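Long-range contact in endoglucanase (Mytilus edulis, PDB 1WC2), which hydrolyses internal beta-1,4-glucosidic linkages in soluble cellulose derivatives such as carboxymethylcellulose and also shows expansin activity: residues A[17-22]-A[146-151]. Residues are numbered along the deposited sequence; the frame is centred on the assembly and turned at random. Where two conformers were deposited one is given.
Sequences ASTTNY and NNPETT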
# COMPACT_ATOMS: atom_id res chain seq x y z
N ALA A 17 -5.25 8.03 2.59
CA ALA A 17 -3.93 7.55 2.19
C ALA A 17 -3.66 7.99 0.76
O ALA A 17 -4.53 7.89 -0.12
CB ALA A 17 -3.86 6.02 2.27
N SER A 18 -2.44 8.46 0.53
CA SER A 18 -1.96 8.66 -0.84
C SER A 18 -1.40 7.34 -1.39
O SER A 18 -1.07 6.41 -0.64
CB SER A 18 -0.92 9.79 -0.89
OG SER A 18 0.10 9.66 0.10
N THR A 19 -1.34 7.27 -2.72
CA THR A 19 -0.81 6.11 -3.43
C THR A 19 0.12 6.51 -4.57
O THR A 19 -0.01 7.59 -5.16
CB THR A 19 -1.93 5.21 -4.00
OG1 THR A 19 -2.63 5.88 -5.06
CG2 THR A 19 -2.95 4.82 -2.92
N THR A 20 1.07 5.62 -4.87
CA THR A 20 1.87 5.68 -6.10
C THR A 20 2.01 4.31 -6.74
O THR A 20 2.52 3.39 -6.11
CB THR A 20 3.35 6.14 -5.81
OG1 THR A 20 3.42 7.27 -4.93
CG2 THR A 20 4.09 6.53 -7.11
N ASN A 21 1.68 4.23 -8.03
CA ASN A 21 1.87 3.01 -8.79
C ASN A 21 3.38 2.84 -8.97
O ASN A 21 4.06 3.80 -9.30
CB ASN A 21 1.13 3.09 -10.14
CG ASN A 21 -0.37 2.94 -9.98
OD1 ASN A 21 -0.84 2.18 -9.12
ND2 ASN A 21 -1.13 3.67 -10.78
N TYR A 22 3.90 1.65 -8.67
CA TYR A 22 5.33 1.35 -8.78
C TYR A 22 5.54 -0.09 -9.26
O TYR A 22 4.59 -0.87 -9.34
CB TYR A 22 6.07 1.63 -7.45
CG TYR A 22 6.21 0.49 -6.43
CD1 TYR A 22 7.42 0.28 -5.75
CD2 TYR A 22 5.15 -0.34 -6.08
CE1 TYR A 22 7.56 -0.73 -4.80
CE2 TYR A 22 5.30 -1.37 -5.13
CZ TYR A 22 6.51 -1.57 -4.50
OH TYR A 22 6.66 -2.59 -3.57
N ASN A 146 -4.90 5.97 -11.50
CA ASN A 146 -3.62 6.68 -11.66
C ASN A 146 -3.33 7.42 -10.35
O ASN A 146 -3.72 8.57 -10.18
CB ASN A 146 -3.70 7.65 -12.86
CG ASN A 146 -2.44 8.50 -13.07
OD1 ASN A 146 -2.45 9.43 -13.90
ND2 ASN A 146 -1.37 8.18 -12.38
N ASN A 147 -2.67 6.74 -9.43
CA ASN A 147 -2.33 7.29 -8.11
C ASN A 147 -3.51 7.98 -7.41
O ASN A 147 -3.41 9.14 -6.97
CB ASN A 147 -1.14 8.23 -8.23
CG ASN A 147 0.07 7.56 -8.85
OD1 ASN A 147 0.09 6.33 -8.98
ND2 ASN A 147 1.07 8.35 -9.21
N PRO A 148 -4.64 7.28 -7.28
CA PRO A 148 -5.80 7.92 -6.66
C PRO A 148 -5.56 8.29 -5.20
O PRO A 148 -4.83 7.61 -4.49
CB PRO A 148 -6.87 6.83 -6.74
CG PRO A 148 -6.11 5.56 -6.74
CD PRO A 148 -4.91 5.86 -7.58
N GLU A 149 -6.20 9.38 -4.77
CA GLU A 149 -6.39 9.67 -3.35
C GLU A 149 -7.43 8.67 -2.79
O GLU A 149 -8.44 8.41 -3.45
CB GLU A 149 -6.90 11.10 -3.19
CG GLU A 149 -7.09 11.60 -1.77
CD GLU A 149 -7.69 12.99 -1.74
OE1 GLU A 149 -8.78 13.17 -2.35
OE2 GLU A 149 -7.08 13.90 -1.12
N THR A 150 -7.21 8.15 -1.58
CA THR A 150 -8.09 7.12 -1.03
C THR A 150 -8.40 7.36 0.44
O THR A 150 -7.70 8.11 1.12
CB THR A 150 -7.45 5.71 -1.14
OG1 THR A 150 -6.29 5.60 -0.29
CG2 THR A 150 -7.01 5.39 -2.59
N THR A 151 -9.45 6.67 0.92
CA THR A 151 -9.60 6.40 2.35
C THR A 151 -9.30 4.92 2.58
O THR A 151 -9.45 4.10 1.67
CB THR A 151 -11.01 6.78 2.88
OG1 THR A 151 -12.02 6.14 2.09
CG2 THR A 151 -11.24 8.29 2.75
O HOH W 1 -2.60 9.70 -3.94
O HOH W 2 3.19 6.32 -10.48
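Ala-17 and Thr-150 form an antiparallel hydrogen-bonded pair: Ala-17 N donates to Thr-150 O (2.9 Å), Thr-150 N to Ala-17 O (3.1 Å). Thr-150 OG1 reaches the same Ala-17 O at 2.9 Å, because chi1 of 68° sets the hydroxyl between the backbone N and the carbonyl carbon; two donors thus grip one buried carbonyl. This is the tight end. The methyls Thr-150 CG2 and Thr-19 CG2 meet there at 4.1 Å, with Leu-75 of strand 72-78 against both threonines.

Beyond this pair the regular backbone pairing stops, although the chains stay close, and side chains and water make the links. Thr-19 OG1 donates to Pro-148 O (2.9 Å) and rests against Pro-148 CD, while a water accepts from Thr-19 N. At the partly exposed end the side-chain amide of Asn-147 replaces a backbone partner: its OD1 accepts from Asn-21 N at 2.8 Å, the donor standing 38° out of the amide plane. Its ND2 holds Gln-85 O and, through water 2, Asn-21 O. The Asn-21 amide plane is turned 58° from that of Asn-147, its ND2 hydrogen-bonded to Trp-145 O.

Strand 14-22 also pairs with strand 129-134, where Thr-20, in the conformer given, lies beside Asp-132, by similarity the proton donor; the contact is one strand pairing of the GH45 double-psi beta-barrel, beside its probable active site.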